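Local coordinates for protein P35 antigen (Borrelia burgdorferi, PDB 4ALY) that is an outer surface lipoprotein of the Lyme disease agent, critical to ensure infection after a tick bite, at residues 196-200 with 201-205; 74-77 with 78-82; 119-122 with 123-127; 164-167 with 168-172. One frame throughout, in Å; residues are numbered along the deposited sequence.

Contact 1 of 4, residues 196-200 with 201-205; sequences QQLNK and PNLET
L198 and L203 close a hydrophobic staple round the start of helix 200-233, a local surface contact where the loop after helix 163-189 turns into the new helix. N199 holds the N-cap position between them. CB of L198 lies 3.9 Å from CD2 of L203, and CD1 of L198 approaches the same methyl, the two side chains crossing obliquely. The first helical bond is weak, L203 N to N199 O at 3.3 Å; the next, E204 N to K200 O, is 3.0 Å but bent, at 138°. N199 lays its amide across the proline ring: with CG anti to the backbone N (chi1 165°), OD1 comes to 3.0 Å from P201 CD, and ND2 sits 2.9 Å from N202 N. As both of these nitrogens are donors, the modelled amide makes no capping bond to N202 N. Beside helix 70-95, K200 and E204 run alongside one another, NZ stopping 4.0 Å from OE2, too far for a salt bridge. Inward, L203 rests on L75 and I76 of helix 70-95, while L198 and N202 meet I274 of helix 254-275, so the helix start touches both helices.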
loop_
_atom_site.group_PDB
_atom_site.type_symbol
_atom_site.label_atom_id
_atom_site.label_comp_id
_atom_site.label_asym_id
_atom_site.label_seq_id
_atom_site.Cartn_x
_atom_site.Cartn_y
_atom_site.Cartn_z
ATOM N N GLN A 196 -13.391 -17.384 18.175
ATOM C CA GLN A 196 -13.595 -17.608 19.616
ATOM C C GLN A 196 -12.820 -18.836 20.133
ATOM O O GLN A 196 -12.621 -18.963 21.327
ATOM C CB GLN A 196 -15.061 -17.711 20.004
ATOM C CG GLN A 196 -15.782 -18.857 19.317
ATOM C CD GLN A 196 -16.693 -18.337 18.246
ATOM O OE1 GLN A 196 -16.287 -17.495 17.425
ATOM N NE2 GLN A 196 -17.948 -18.798 18.257
ATOM N N GLN A 197 -12.348 -19.697 19.234
ATOM C CA GLN A 197 -11.508 -20.822 19.626
ATOM C C GLN A 197 -10.102 -20.410 19.975
ATOM O O GLN A 197 -9.283 -21.272 20.345
ATOM C CB GLN A 197 -11.409 -21.853 18.525
ATOM C CG GLN A 197 -12.609 -22.767 18.398
ATOM C CD GLN A 197 -12.343 -23.853 17.361
ATOM O OE1 GLN A 197 -13.228 -24.208 16.588
ATOM N NE2 GLN A 197 -11.094 -24.351 17.314
ATOM N N LEU A 198 -9.805 -19.114 19.839
ATOM C CA LEU A 198 -8.438 -18.645 19.994
ATOM C C LEU A 198 -8.119 -18.077 21.360
ATOM O O LEU A 198 -8.901 -17.390 22.005
ATOM C CB LEU A 198 -8.025 -17.667 18.885
ATOM C CG LEU A 198 -7.779 -18.151 17.454
ATOM C CD1 LEU A 198 -7.547 -16.921 16.599
ATOM C CD2 LEU A 198 -6.602 -19.108 17.306
ATOM N N ASN A 199 -6.942 -18.458 21.795
ATOM C CA ASN A 199 -6.214 -17.884 22.892
ATOM C C ASN A 199 -6.377 -16.337 22.850
ATOM O O ASN A 199 -6.442 -15.773 21.749
ATOM C CB ASN A 199 -4.787 -18.366 22.572
ATOM C CG ASN A 199 -3.726 -17.643 23.323
ATOM O OD1 ASN A 199 -3.647 -17.732 24.539
ATOM N ND2 ASN A 199 -2.865 -16.951 22.595
ATOM N N LYS A 200 -6.471 -15.635 23.988
ATOM C CA LYS A 200 -6.502 -14.189 23.877
ATOM C C LYS A 200 -5.142 -13.473 23.583
ATOM O O LYS A 200 -5.148 -12.381 23.007
ATOM C CB LYS A 200 -7.380 -13.455 24.937
ATOM C CG LYS A 200 -6.580 -12.624 25.928
ATOM C CD LYS A 200 -7.143 -11.287 26.337
ATOM C CE LYS A 200 -6.172 -10.723 27.398
ATOM N NZ LYS A 200 -6.233 -9.255 27.671
ATOM N N PRO A 201 -3.990 -14.047 23.964
ATOM C CA PRO A 201 -2.741 -13.498 23.354
ATOM C C PRO A 201 -2.685 -13.377 21.769
ATOM O O PRO A 201 -2.285 -12.322 21.242
ATOM C CB PRO A 201 -1.659 -14.460 23.893
ATOM C CG PRO A 201 -2.181 -14.837 25.256
ATOM C CD PRO A 201 -3.695 -14.805 25.198
ATOM N N ASN A 202 -3.055 -14.447 21.060
ATOM C CA ASN A 202 -3.292 -14.447 19.608
ATOM C C ASN A 202 -4.303 -13.393 19.090
ATOM O O ASN A 202 -3.968 -12.576 18.207
ATOM C CB ASN A 202 -3.757 -15.844 19.190
ATOM C CG ASN A 202 -2.678 -16.900 19.411
ATOM O OD1 ASN A 202 -1.575 -16.575 19.837
ATOM N ND2 ASN A 202 -2.983 -18.163 19.078
ATOM N N LEU A 203 -5.532 -13.408 19.625
ATOM C CA LEU A 203 -6.500 -12.314 19.388
ATOM C C LEU A 203 -5.935 -10.910 19.601
ATOM O O LEU A 203 -6.310 -9.989 18.887
ATOM C CB LEU A 203 -7.782 -12.495 20.185
ATOM C CG LEU A 203 -8.578 -13.776 19.939
ATOM C CD1 LEU A 203 -9.764 -13.850 20.884
ATOM C CD2 LEU A 203 -9.075 -13.895 18.506
ATOM N N GLU A 204 -5.001 -10.743 20.528
ATOM C CA GLU A 204 -4.390 -9.411 20.745
ATOM C C GLU A 204 -3.411 -9.034 19.648
ATOM O O GLU A 204 -3.353 -7.878 19.230
ATOM C CB GLU A 204 -3.634 -9.322 22.113
ATOM C CG GLU A 204 -4.534 -9.092 23.310
ATOM C CD GLU A 204 -5.273 -7.773 23.239
ATOM O OE1 GLU A 204 -4.932 -6.928 22.380
ATOM O OE2 GLU A 204 -6.206 -7.577 24.040
ATOM N N THR A 205 -2.597 -10.011 19.254
ATOM C CA THR A 205 -1.555 -9.782 18.306
ATOM C C THR A 205 -2.201 -9.463 16.957
ATOM O O THR A 205 -1.865 -8.453 16.294
ATOM C CB THR A 205 -0.617 -10.994 18.214
ATOM O OG1 THR A 205 0.259 -10.957 19.336
ATOM C CG2 THR A 205 0.254 -10.933 16.922
#

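Contact 2 of 4, residues 74-77 with 78-82; sequences KLIQ and KILDR
I79 folds back over the carbonyl of L75, and this is the tight side of a short run of helix 70-95. CG1 and CD1 of I79 both come 3.2 Å from L75 O, which is also the acceptor of I79 N at 2.9 Å, so the apolar branch covers a backbone oxygen that is already bonded. CG1 gets there by standing anti to the carbonyl carbon (chi1 -73°), beside its own backbone N. At the ends of the side chains CD1 of I79 is 4.3 Å from CD2 of L75, and on the next stripe CD1 of L80 lies 4.2 Å from CG2 of I76. L75 and I79 are buried; I76 and L80 stand at the border. Three further i-to-i+4 bonds hold the run, K78 N to K74 O, L80 N to I76 O and D81 N to Q77 O.

The other face is polar, and the side chains of Q77, K74 and K78 are loose there. Q77 and D81 meet with amide and carboxylate planes 81° apart, and NE2 of Q77 reaches no closer than 3.7 Å to OD2 of D81. The D81 carboxylate itself folds back on the backbone, OD1 lying 3.2 Å from Q77 O without a bond, both being acceptors. K74 and K78 lead their ammonium groups away from the helix, at the exposed surface.

The apolar stripe continues into its surroundings: I79 meets L206 and Y207 of helix 200-233 and I188 of helix 163-189, while L195 from a loop covers I76, I79 and L80. Such a split between a leucine-isoleucine stripe and a charged back is that of an amphipathic helix in an all-helical bundle.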
loop_
_atom_site.group_PDB
_atom_site.type_symbol
_atom_site.label_atom_id
_atom_site.label_comp_id
_atom_site.label_asym_id
_atom_site.label_seq_id
_atom_site.Cartn_x
_atom_site.Cartn_y
_atom_site.Cartn_z
ATOM N N LYS A 74 -15.490 -8.479 22.602
ATOM C CA LYS A 74 -15.121 -7.197 22.004
ATOM C C LYS A 74 -13.978 -7.297 20.985
ATOM O O LYS A 74 -14.129 -6.789 19.861
ATOM C CB LYS A 74 -14.766 -6.175 23.094
ATOM C CG LYS A 74 -15.913 -5.245 23.417
ATOM C CD LYS A 74 -15.400 -3.851 23.729
ATOM C CE LYS A 74 -15.535 -3.543 25.221
ATOM N NZ LYS A 74 -16.898 -3.838 25.746
ATOM N N LEU A 75 -12.872 -7.950 21.361
ATOM C CA LEU A 75 -11.733 -8.138 20.475
ATOM C C LEU A 75 -12.137 -8.799 19.181
ATOM O O LEU A 75 -11.705 -8.344 18.142
ATOM C CB LEU A 75 -10.632 -8.980 21.095
ATOM C CG LEU A 75 -9.393 -8.358 21.732
ATOM C CD1 LEU A 75 -8.558 -9.477 22.322
ATOM C CD2 LEU A 75 -8.530 -7.590 20.760
ATOM N N ILE A 76 -12.927 -9.875 19.243
ATOM C CA ILE A 76 -13.403 -10.569 18.035
ATOM C C ILE A 76 -14.109 -9.521 17.185
ATOM O O ILE A 76 -13.700 -9.238 16.073
ATOM C CB ILE A 76 -14.441 -11.699 18.317
ATOM C CG1 ILE A 76 -14.135 -12.525 19.595
ATOM C CG2 ILE A 76 -14.643 -12.585 17.101
ATOM C CD1 ILE A 76 -13.153 -13.666 19.487
ATOM N N GLN A 77 -15.189 -8.971 17.731
ATOM C CA GLN A 77 -15.969 -7.913 17.106
ATOM C C GLN A 77 -15.113 -6.813 16.459
ATOM O O GLN A 77 -15.346 -6.506 15.329
ATOM C CB GLN A 77 -16.966 -7.296 18.105
ATOM C CG GLN A 77 -18.389 -7.819 17.995
ATOM C CD GLN A 77 -19.144 -7.253 16.794
ATOM O OE1 GLN A 77 -19.579 -8.004 15.925
ATOM N NE2 GLN A 77 -19.299 -5.922 16.739
ATOM N N LYS A 78 -14.136 -6.245 17.170
ATOM C CA LYS A 78 -13.314 -5.150 16.635
ATOM C C LYS A 78 -12.419 -5.620 15.506
ATOM O O LYS A 78 -12.282 -4.933 14.511
ATOM C CB LYS A 78 -12.424 -4.555 17.700
ATOM C CG LYS A 78 -12.957 -3.350 18.435
ATOM C CD LYS A 78 -11.968 -3.058 19.558
ATOM C CE LYS A 78 -12.516 -2.058 20.567
ATOM N NZ LYS A 78 -12.613 -0.706 19.940
ATOM N N ILE A 79 -11.813 -6.788 15.664
ATOM C CA ILE A 79 -11.085 -7.459 14.591
ATOM C C ILE A 79 -11.937 -7.776 13.345
ATOM O O ILE A 79 -11.484 -7.606 12.196
ATOM C CB ILE A 79 -10.474 -8.750 15.122
ATOM C CG1 ILE A 79 -9.287 -8.423 16.043
ATOM C CG2 ILE A 79 -10.113 -9.726 13.982
ATOM C CD1 ILE A 79 -8.998 -9.568 17.003
ATOM N N LEU A 80 -13.164 -8.253 13.572
ATOM C CA LEU A 80 -14.072 -8.560 12.472
ATOM C C LEU A 80 -14.580 -7.305 11.781
ATOM O O LEU A 80 -14.783 -7.354 10.568
ATOM C CB LEU A 80 -15.261 -9.411 12.923
ATOM C CG LEU A 80 -14.986 -10.890 13.190
ATOM C CD1 LEU A 80 -16.302 -11.648 13.352
ATOM C CD2 LEU A 80 -14.088 -11.482 12.112
ATOM N N ASP A 81 -14.802 -6.221 12.540
ATOM C CA ASP A 81 -15.144 -4.956 11.935
ATOM C C ASP A 81 -13.963 -4.430 11.058
ATOM O O ASP A 81 -14.167 -4.205 9.866
ATOM C CB ASP A 81 -15.583 -3.895 12.967
ATOM C CG ASP A 81 -16.837 -4.298 13.756
ATOM O OD1 ASP A 81 -17.534 -5.302 13.386
ATOM O OD2 ASP A 81 -17.095 -3.620 14.788
ATOM N N ARG A 82 -12.760 -4.263 11.646
ATOM C CA ARG A 82 -11.555 -3.912 10.924
ATOM C C ARG A 82 -11.323 -4.744 9.628
ATOM O O ARG A 82 -11.129 -4.145 8.563
ATOM C CB ARG A 82 -10.327 -3.845 11.845
ATOM C CG ARG A 82 -10.214 -2.505 12.584
ATOM C CD ARG A 82 -9.102 -2.425 13.654
ATOM N NE ARG A 82 -7.890 -1.740 13.153
ATOM C CZ ARG A 82 -7.366 -0.619 13.662
ATOM N NH1 ARG A 82 -7.932 -0.055 14.721
ATOM N NH2 ARG A 82 -6.270 -0.077 13.123
#

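Contact 3 of 4, residues 119-122 with 123-127; sequences STVH and FDSHE
H122 and S125 are joined across a type I beta turn by the bond from S125 N to H122 O, 3.0 Å long, with the donor above the carbonyl plane, 41° out of it. Beside this bond CB of S125 meets CG2 of V121 at 3.8 Å, and the same methyl lies 3.4 Å from OE1 of E127, whose extended chain slants past V121. The side chain of D124 folds back over the turn: its CG stands between the backbone N and the carbonyl carbon (chi1 78°), bringing OD1 to 3.6 Å from CB of H122. S125 OG appears to accept from E127 N in an ST turn, though E127 N is crowded in the model and its place is less sure.

Further out, D124 OD2 forms a salt bridge with R106 NE, and R132 NH2 donates to F123 O. The F123 ring, buried, meets F110 edge-to-face, and the H122 ring meets that of F114.

The turn is held by a backbone bond at its centre, by the D124 salt bridge and by aromatic contacts of F123 and H122: the single backbone bond sets the chain reversal, while the R106 salt bridge, which probably stabilises the ionised carboxylate of D124, ties the loop to helix 106-110.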
loop_
_atom_site.group_PDB
_atom_site.type_symbol
_atom_site.label_atom_id
_atom_site.label_comp_id
_atom_site.label_asym_id
_atom_site.label_seq_id
_atom_site.Cartn_x
_atom_site.Cartn_y
_atom_site.Cartn_z
ATOM N N SER A 119 8.261 -9.909 -14.449
ATOM C CA SER A 119 7.121 -9.578 -15.314
ATOM C C SER A 119 7.522 -9.240 -16.719
ATOM O O SER A 119 8.655 -8.866 -17.003
ATOM C CB SER A 119 6.217 -8.478 -14.722
ATOM O OG SER A 119 6.879 -7.731 -13.729
ATOM N N THR A 120 6.516 -9.279 -17.569
ATOM C CA THR A 120 6.667 -9.391 -18.999
ATOM C C THR A 120 6.096 -8.172 -19.700
ATOM O O THR A 120 6.679 -7.677 -20.658
ATOM C CB THR A 120 5.909 -10.670 -19.424
ATOM O OG1 THR A 120 6.619 -11.793 -18.898
ATOM C CG2 THR A 120 5.760 -10.806 -20.918
ATOM N N VAL A 121 4.924 -7.730 -19.241
ATOM C CA VAL A 121 4.274 -6.482 -19.702
ATOM C C VAL A 121 4.471 -5.419 -18.603
ATOM O O VAL A 121 4.705 -5.744 -17.444
ATOM C CB VAL A 121 2.743 -6.702 -19.984
ATOM C CG1 VAL A 121 2.534 -7.395 -21.320
ATOM C CG2 VAL A 121 2.066 -7.506 -18.849
ATOM N N HIS A 122 4.407 -4.151 -18.967
ATOM C CA HIS A 122 4.471 -3.045 -18.002
ATOM C C HIS A 122 3.218 -2.977 -17.139
ATOM O O HIS A 122 2.193 -3.580 -17.441
ATOM C CB HIS A 122 4.628 -1.756 -18.766
ATOM C CG HIS A 122 5.895 -1.684 -19.584
ATOM N ND1 HIS A 122 5.893 -1.703 -20.933
ATOM C CD2 HIS A 122 7.230 -1.597 -19.195
ATOM C CE1 HIS A 122 7.159 -1.613 -21.386
ATOM N NE2 HIS A 122 7.976 -1.584 -20.325
ATOM N N PHE A 123 3.298 -2.213 -16.069
ATOM C CA PHE A 123 2.243 -2.114 -15.042
ATOM C C PHE A 123 0.951 -1.444 -15.533
ATOM O O PHE A 123 -0.109 -1.557 -14.912
ATOM C CB PHE A 123 2.882 -1.369 -13.884
ATOM C CG PHE A 123 2.141 -1.459 -12.586
ATOM C CD1 PHE A 123 1.950 -2.643 -11.967
ATOM C CD2 PHE A 123 1.692 -0.309 -11.974
ATOM C CE1 PHE A 123 1.255 -2.681 -10.746
ATOM C CE2 PHE A 123 1.031 -0.347 -10.790
ATOM C CZ PHE A 123 0.836 -1.524 -10.154
ATOM N N ASP A 124 1.026 -0.799 -16.693
ATOM C CA ASP A 124 -0.171 -0.265 -17.296
ATOM C C ASP A 124 -1.045 -1.344 -17.923
ATOM O O ASP A 124 -2.173 -1.049 -18.308
ATOM C CB ASP A 124 0.132 0.877 -18.297
ATOM C CG ASP A 124 0.658 0.378 -19.680
ATOM O OD1 ASP A 124 1.388 -0.624 -19.771
ATOM O OD2 ASP A 124 0.361 1.051 -20.675
ATOM N N SER A 125 -0.579 -2.584 -18.012
ATOM C CA SER A 125 -1.374 -3.559 -18.770
ATOM C C SER A 125 -2.708 -4.035 -18.046
ATOM O O SER A 125 -2.770 -4.015 -16.825
ATOM C CB SER A 125 -0.496 -4.772 -19.133
ATOM O OG SER A 125 -1.360 -5.944 -19.203
ATOM N N HIS A 126 -3.709 -4.526 -18.786
ATOM C CA HIS A 126 -4.932 -5.114 -18.167
ATOM C C HIS A 126 -4.567 -6.164 -17.117
ATOM O O HIS A 126 -5.332 -6.493 -16.230
ATOM C CB HIS A 126 -5.847 -5.691 -19.240
ATOM C CG HIS A 126 -7.189 -6.194 -18.714
ATOM N ND1 HIS A 126 -7.391 -7.488 -18.294
ATOM C CD2 HIS A 126 -8.427 -5.535 -18.558
ATOM C CE1 HIS A 126 -8.673 -7.633 -17.892
ATOM N NE2 HIS A 126 -9.304 -6.438 -18.046
ATOM N N GLU A 127 -3.348 -6.670 -17.161
ATOM C CA GLU A 127 -2.998 -7.751 -16.274
ATOM C C GLU A 127 -2.760 -7.241 -14.860
ATOM O O GLU A 127 -2.750 -8.009 -13.938
ATOM C CB GLU A 127 -1.761 -8.487 -16.840
ATOM C CG GLU A 127 -1.170 -9.519 -15.900
ATOM C CD GLU A 127 0.122 -10.203 -16.365
ATOM O OE1 GLU A 127 0.451 -10.204 -17.580
ATOM O OE2 GLU A 127 0.831 -10.792 -15.493
#

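Contact 4 of 4, residues 164-167 with 168-172; sequences GLVK and ETLIN
K167 and E168, adjacent on helix 163-189, bury more of their surface in this contact than the other residues; L165 adds its carbonyl, and its side chain lies against T169. The aliphatic part of K167 runs along the next turn: CG stands anti to the backbone N (chi1 -177°) and the chain then bends at chi2, -88°, which sends CE to 3.9 Å from CD1 of I171 and carries NZ on toward N172. Its carbonyl oxygen is shared by I171 N at 2.7 Å and, weakly, by L170 N at 2.9 Å. A wider pi-type turn at 168-172 comes just after.

E168 packs its CB 3.4 Å from G164 O, the acceptor of its own backbone N in a nearly straight bond.

L165 O serves T169 twice. T169 N binds it at 2.8 Å and T169 OG1, from the opposite face of the carbonyl plane, is modelled at 2.5 Å, a length probably too short to be exact. Both leucine and threonine are buried, against L248 and against F257 of helix 254-275.

Chemically, the buried threonine hydroxyl appears to be satisfied by a carbonyl one turn back, so T169 can pack among L248, F257 and W220 with its hydroxyl turned to its own helix. The charged groups take other partners: E168 a weak, long ion pair to R249 of helix 241-250, while K167 NZ lies by N172.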
loop_
_atom_site.group_PDB
_atom_site.type_symbol
_atom_site.label_atom_id
_atom_site.label_comp_id
_atom_site.label_asym_id
_atom_site.label_seq_id
_atom_site.Cartn_x
_atom_site.Cartn_y
_atom_site.Cartn_z
ATOM N N GLY A 164 13.741 3.785 -11.101
ATOM C CA GLY A 164 13.760 2.642 -10.164
ATOM C C GLY A 164 13.147 3.032 -8.840
ATOM O O GLY A 164 12.278 2.307 -8.280
ATOM N N LEU A 165 13.560 4.199 -8.327
ATOM C CA LEU A 165 13.067 4.610 -7.017
ATOM C C LEU A 165 11.523 4.882 -6.998
ATOM O O LEU A 165 10.845 4.535 -5.997
ATOM C CB LEU A 165 13.839 5.792 -6.558
ATOM C CG LEU A 165 13.425 6.337 -5.214
ATOM C CD1 LEU A 165 13.644 5.294 -4.102
ATOM C CD2 LEU A 165 14.304 7.566 -5.019
ATOM N N VAL A 166 11.005 5.392 -8.130
ATOM C CA VAL A 166 9.561 5.567 -8.377
ATOM C C VAL A 166 8.755 4.309 -8.262
ATOM O O VAL A 166 7.820 4.234 -7.476
ATOM C CB VAL A 166 9.282 6.264 -9.720
ATOM C CG1 VAL A 166 7.793 6.232 -10.040
ATOM C CG2 VAL A 166 9.833 7.688 -9.672
ATOM N N LYS A 167 9.169 3.304 -9.010
ATOM C CA LYS A 167 8.636 1.965 -8.931
ATOM C C LYS A 167 8.726 1.449 -7.465
ATOM O O LYS A 167 7.691 1.164 -6.843
ATOM C CB LYS A 167 9.406 1.093 -9.945
ATOM C CG LYS A 167 8.936 -0.325 -10.060
ATOM C CD LYS A 167 9.655 -1.192 -9.049
ATOM C CE LYS A 167 9.058 -2.598 -9.062
ATOM N NZ LYS A 167 9.336 -3.224 -7.735
ATOM N N GLU A 168 9.938 1.403 -6.895
ATOM C CA GLU A 168 10.167 0.869 -5.533
ATOM C C GLU A 168 9.123 1.551 -4.593
ATOM O O GLU A 168 8.342 0.894 -3.882
ATOM C CB GLU A 168 11.610 1.257 -5.117
ATOM C CG GLU A 168 12.564 0.331 -4.337
ATOM C CD GLU A 168 14.070 0.668 -4.607
ATOM O OE1 GLU A 168 14.565 0.368 -5.747
ATOM O OE2 GLU A 168 14.796 1.237 -3.709
ATOM N N THR A 169 9.095 2.871 -4.620
ATOM C CA THR A 169 8.200 3.652 -3.778
ATOM C C THR A 169 6.712 3.250 -3.932
ATOM O O THR A 169 6.019 3.071 -2.950
ATOM C CB THR A 169 8.386 5.128 -4.125
ATOM O OG1 THR A 169 9.774 5.491 -3.916
ATOM C CG2 THR A 169 7.451 5.985 -3.347
ATOM N N LEU A 170 6.258 3.051 -5.171
ATOM C CA LEU A 170 4.858 2.859 -5.423
ATOM C C LEU A 170 4.489 1.406 -5.130
ATOM O O LEU A 170 3.422 1.084 -4.593
ATOM C CB LEU A 170 4.532 3.252 -6.883
ATOM C CG LEU A 170 4.428 4.743 -7.272
ATOM C CD1 LEU A 170 4.061 4.891 -8.762
ATOM C CD2 LEU A 170 3.406 5.485 -6.408
ATOM N N ILE A 171 5.392 0.518 -5.481
ATOM C CA ILE A 171 5.074 -0.883 -5.421
ATOM C C ILE A 171 5.505 -1.544 -4.115
ATOM O O ILE A 171 4.722 -2.235 -3.475
ATOM C CB ILE A 171 5.668 -1.572 -6.656
ATOM C CG1 ILE A 171 4.926 -0.964 -7.872
ATOM C CG2 ILE A 171 5.580 -3.108 -6.501
ATOM C CD1 ILE A 171 5.275 -1.584 -9.199
ATOM N N ASN A 172 6.733 -1.306 -3.711
ATOM C CA ASN A 172 7.287 -2.020 -2.578
ATOM C C ASN A 172 6.881 -1.335 -1.310
ATOM O O ASN A 172 6.817 -2.014 -0.278
ATOM C CB ASN A 172 8.798 -2.069 -2.675
ATOM C CG ASN A 172 9.282 -2.847 -3.900
ATOM O OD1 ASN A 172 9.891 -3.856 -3.728
ATOM N ND2 ASN A 172 8.972 -2.399 -5.114
#

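Contacts 1 and 2 touch directly, centres 11 Å apart, since L203 and E204 pack on L75, I76 and I79; together they join helices 200-233 and 70-95 at one end of the molecule. Contacts 3 and 4 lie on the opposite side of the chain's centre, about 15 Å apart between centres, with nearest atoms about 4 Å apart. Contacts 1 and 3 are surface features at a helix start and a loop turn, whereas contacts 2 and 4 lie within helices, partly buried, contact 4 with a wider pi-type turn. Contact 4, nearest the chain's centre, hides a threonine hydroxyl; contact 2 is mainly apolar on its inner side; contact 3 adds a D124 salt bridge and ring-to-ring contacts of F123 and H122.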